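Long-range contacts in XAC2610 protein (PDB 4QTQ), which binds calcium and is probably an immunity protein that inhibits a peptidoglycan hydrolase linked to type IV secretion and bacterial killing: residues A[50-54]-A[64-70]; A[143-148]-A[158-162]. All coordinates share one frame. Residue numbers count along the deposited sequence, not the author numbering.

Interaction 1 of 2, residues A[50-54]-A[64-70]; sequences SPVVE and ALEPEAL
The apolar centre is formed by Val53, Leu65, Leu70 and two prolines. Val53 (chi1 t) sets CG2 3.9 Å from Leu70 CD2, with Leu70 in its tp rotamer. Val53 CB and Leu65 CB (mt rotamer) are 4.4 Å apart on the same sheet face. Pro51 CB lies 4.0 Å from Leu70 CB, and Pro51 CG lies 4.3 Å from Pro67 CG. The backbones form an antiparallel beta hairpin between strands 52-56 and 63-65. The second strand is an outermost one of its four-stranded sheet. Leu65 also touches Val107 and Tyr125 of the six-stranded mixed sheet, consistent with a beta-sandwich. Val53 and Leu65 are a hydrogen-bonded pair: Val53 N to Leu65 O, 3.0 Å; Leu65 N to Val53 O, 2.7 Å. Glu54 and Ala64 make the next, non-hydrogen-bonded pair, CA to CA 4.2 Å. Val52 CA gives a CA-H...O contact to Leu65 O at 3.4 Å. Past Leu65 direct pairing stops. There a water donates to Pro51 O (2.5 Å) and Pro67 O (2.8 Å).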
# COMPACT_ATOMS: atom_id res chain seq x y z
N SER A 50 -12.60 -12.74 9.28
CA SER A 50 -12.58 -11.63 10.23
C SER A 50 -11.23 -11.43 10.87
O SER A 50 -11.14 -11.35 12.10
CB SER A 50 -13.64 -11.84 11.31
OG SER A 50 -14.86 -12.24 10.73
N PRO A 51 -10.17 -11.32 10.05
CA PRO A 51 -8.86 -11.05 10.64
C PRO A 51 -8.86 -9.67 11.27
O PRO A 51 -9.52 -8.77 10.76
CB PRO A 51 -7.93 -11.10 9.43
CG PRO A 51 -8.78 -10.64 8.31
CD PRO A 51 -10.13 -11.23 8.58
N VAL A 52 -8.13 -9.52 12.38
CA VAL A 52 -8.02 -8.24 13.09
C VAL A 52 -6.56 -7.85 13.19
O VAL A 52 -5.74 -8.65 13.61
CB VAL A 52 -8.60 -8.33 14.52
CG1 VAL A 52 -8.35 -7.03 15.29
CG2 VAL A 52 -10.08 -8.66 14.48
N VAL A 53 -6.24 -6.63 12.77
CA VAL A 53 -4.91 -6.06 12.95
C VAL A 53 -5.07 -4.91 13.94
O VAL A 53 -5.75 -3.92 13.65
CB VAL A 53 -4.33 -5.56 11.63
CG1 VAL A 53 -3.03 -4.79 11.86
CG2 VAL A 53 -4.11 -6.74 10.68
N GLU A 54 -4.46 -5.05 15.11
CA GLU A 54 -4.54 -4.04 16.16
C GLU A 54 -3.22 -3.30 16.29
O GLU A 54 -2.17 -3.93 16.47
CB GLU A 54 -4.91 -4.66 17.50
CG GLU A 54 -5.34 -3.62 18.52
CD GLU A 54 -5.56 -4.21 19.89
OE1 GLU A 54 -4.57 -4.52 20.59
OE2 GLU A 54 -6.75 -4.34 20.27
N ALA A 64 -8.14 -1.01 16.39
CA ALA A 64 -8.37 -2.28 15.69
C ALA A 64 -8.80 -2.06 14.24
O ALA A 64 -9.73 -1.30 13.98
CB ALA A 64 -9.43 -3.10 16.43
N LEU A 65 -8.13 -2.71 13.31
CA LEU A 65 -8.52 -2.68 11.92
C LEU A 65 -9.13 -4.02 11.58
O LEU A 65 -8.65 -5.05 12.07
CB LEU A 65 -7.31 -2.43 11.03
CG LEU A 65 -6.51 -1.17 11.31
CD1 LEU A 65 -5.28 -1.17 10.42
CD2 LEU A 65 -7.35 0.07 11.07
N GLU A 66 -10.17 -4.00 10.76
CA GLU A 66 -10.82 -5.21 10.29
C GLU A 66 -10.81 -5.28 8.75
O GLU A 66 -11.82 -5.00 8.11
CB GLU A 66 -12.25 -5.29 10.81
CG GLU A 66 -12.35 -5.48 12.32
CD GLU A 66 -12.61 -4.20 13.10
OE1 GLU A 66 -12.60 -3.09 12.50
OE2 GLU A 66 -12.84 -4.30 14.33
N PRO A 67 -9.66 -5.67 8.16
CA PRO A 67 -9.59 -5.79 6.70
C PRO A 67 -10.42 -6.95 6.14
O PRO A 67 -10.65 -7.97 6.82
CB PRO A 67 -8.09 -5.99 6.43
CG PRO A 67 -7.56 -6.59 7.69
CD PRO A 67 -8.38 -6.02 8.81
N GLU A 68 -10.87 -6.80 4.90
CA GLU A 68 -11.72 -7.83 4.26
C GLU A 68 -10.98 -9.16 4.17
O GLU A 68 -11.57 -10.23 4.25
CB GLU A 68 -12.19 -7.34 2.88
CG GLU A 68 -13.50 -7.97 2.42
CD GLU A 68 -14.24 -7.15 1.37
OE1 GLU A 68 -14.73 -7.75 0.39
OE2 GLU A 68 -14.35 -5.91 1.52
N ALA A 69 -9.66 -9.09 3.99
CA ALA A 69 -8.79 -10.25 4.10
C ALA A 69 -7.39 -9.79 4.48
O ALA A 69 -7.10 -8.60 4.46
CB ALA A 69 -8.78 -11.04 2.79
N LEU A 70 -6.54 -10.74 4.86
CA LEU A 70 -5.15 -10.46 5.25
C LEU A 70 -4.23 -11.58 4.76
O LEU A 70 -4.46 -12.77 5.08
CB LEU A 70 -5.02 -10.30 6.77
CG LEU A 70 -3.61 -10.00 7.32
CD1 LEU A 70 -3.11 -8.64 6.88
CD2 LEU A 70 -3.57 -10.10 8.84
O HOH W 1 -11.62 -8.41 9.39

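Interaction 2 of 2, residues A[143-148]-A[158-162]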
# COMPACT_ATOMS: atom_id res chain seq x y z
N ILE A 143 -5.58 3.03 -5.67
CA ILE A 143 -4.39 3.20 -6.52
C ILE A 143 -3.68 1.87 -6.73
O ILE A 143 -3.07 1.65 -7.78
CB ILE A 143 -3.37 4.20 -5.93
CG1 ILE A 143 -3.95 5.62 -5.85
CG2 ILE A 143 -2.11 4.25 -6.79
CD1 ILE A 143 -3.13 6.57 -4.99
N THR A 144 -3.76 0.98 -5.73
CA THR A 144 -3.00 -0.28 -5.75
C THR A 144 -3.65 -1.33 -6.66
O THR A 144 -2.99 -2.30 -7.06
CB THR A 144 -2.79 -0.88 -4.34
OG1 THR A 144 -4.01 -1.45 -3.84
CG2 THR A 144 -2.28 0.17 -3.36
N VAL A 145 -4.92 -1.11 -6.99
CA VAL A 145 -5.66 -2.00 -7.87
C VAL A 145 -5.14 -1.86 -9.30
O VAL A 145 -5.01 -0.75 -9.83
CB VAL A 145 -7.18 -1.73 -7.83
CG1 VAL A 145 -7.93 -2.61 -8.83
CG2 VAL A 145 -7.73 -1.98 -6.44
N MET A 146 -4.84 -3.01 -9.90
CA MET A 146 -4.18 -3.10 -11.21
C MET A 146 -2.78 -2.45 -11.27
O MET A 146 -2.20 -2.31 -12.35
CB MET A 146 -5.10 -2.57 -12.32
CG MET A 146 -6.31 -3.45 -12.61
SD MET A 146 -5.95 -5.14 -13.16
CE MET A 146 -4.83 -4.84 -14.53
N ALA A 147 -2.23 -2.08 -10.12
CA ALA A 147 -0.88 -1.55 -10.08
C ALA A 147 0.12 -2.69 -10.02
O ALA A 147 -0.22 -3.81 -9.62
CB ALA A 147 -0.70 -0.65 -8.88
N ASN A 148 1.36 -2.40 -10.39
CA ASN A 148 2.43 -3.39 -10.29
C ASN A 148 2.93 -3.58 -8.87
O ASN A 148 3.76 -4.44 -8.63
CB ASN A 148 3.58 -3.04 -11.23
CG ASN A 148 3.17 -3.13 -12.67
OD1 ASN A 148 2.28 -3.91 -13.02
ND2 ASN A 148 3.79 -2.33 -13.52
N LEU A 158 2.45 10.90 -5.09
CA LEU A 158 2.44 9.45 -5.05
C LEU A 158 2.58 8.90 -6.47
O LEU A 158 1.87 9.32 -7.38
CB LEU A 158 1.12 8.95 -4.44
CG LEU A 158 1.02 8.89 -2.91
CD1 LEU A 158 1.35 10.22 -2.23
CD2 LEU A 158 -0.36 8.42 -2.49
N THR A 159 3.51 7.97 -6.67
CA THR A 159 3.70 7.36 -7.98
C THR A 159 3.36 5.88 -7.98
O THR A 159 3.58 5.17 -7.00
CB THR A 159 5.14 7.56 -8.49
OG1 THR A 159 6.06 7.21 -7.46
CG2 THR A 159 5.38 9.01 -8.88
N SER A 160 2.80 5.41 -9.09
CA SER A 160 2.35 4.03 -9.25
C SER A 160 2.51 3.66 -10.73
O SER A 160 2.36 4.52 -11.60
CB SER A 160 0.88 3.91 -8.84
OG SER A 160 0.47 2.56 -8.69
N THR A 161 2.86 2.41 -11.00
CA THR A 161 3.01 1.96 -12.38
C THR A 161 2.00 0.87 -12.71
O THR A 161 1.63 0.05 -11.86
CB THR A 161 4.43 1.45 -12.70
OG1 THR A 161 4.64 0.19 -12.07
CG2 THR A 161 5.48 2.41 -12.21
N SER A 162 1.56 0.87 -13.95
CA SER A 162 0.70 -0.17 -14.46
C SER A 162 1.13 -0.52 -15.89
O SER A 162 2.21 -0.10 -16.34
CB SER A 162 -0.76 0.30 -14.40
OG SER A 162 -1.62 -0.83 -14.34
O HOH W 2 -0.05 1.33 -6.22
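A type II beta turn from Thr144 to Ala147 packs against strand 157-163. The turn follows helix 138-143. The strand belongs to the six-stranded antiparallel sheet at the C-terminal end of the chain. The turn is closed by Ala147 N to Thr144 O at 3.2 Å, and Met146 takes the positive phi (61°) that this turn needs at its third position. Asn148, Ile143 and Ser162 have the most surface buried, about 50 Å² each.

Asn148 follows the turn and binds Thr161 twice. Its backbone N donates to Thr161 O at 2.9 Å, and its ND2 donates to Thr161 OG1 at 3.0 Å. Its other polar end, OD1, accepts from Asn116 ND2, so one side chain joins the strand to a further loop.

Ile143 is the apolar end. Its CD1 lies 4.2 Å from Leu158 CD2, and both side chains also touch Tyr174 of the next strand. Ile143 CG2 meets Ser160 OG at 3.6 Å, and Ala147 CB meets the same Ser160 OG at 3.4 Å. A water 2.8 Å from Ser160 OG also donates a weak bond to Ile143 O at 3.4 Å.

Ser162 ties down the turn itself. With chi1 at -155° (t), its hydroxyl reaches the exposed Met146, and Ser162 OG donates to Met146 O at a short 2.5 Å.

In the fold
Both contacts are partly buried, and they lie on opposite sides of the chain's centre. Their own centres are 23 Å apart, and their nearest atoms about 11 Å, so they do not touch. Interaction 1 is the more peripheral. It joins neighbouring strands of a hairpin through regular backbone pairing and an apolar face turned inward. Interaction 2 lies nearer the centre and joins a turn to a strand of a different sheet. Its chemistry relies more on side-chain polar groups, with one apolar pair at its end. Strand 121-128 borders both: Tyr125 packs on interaction 1, while the backbone of Tyr122 bonds to Thr144 in interaction 2.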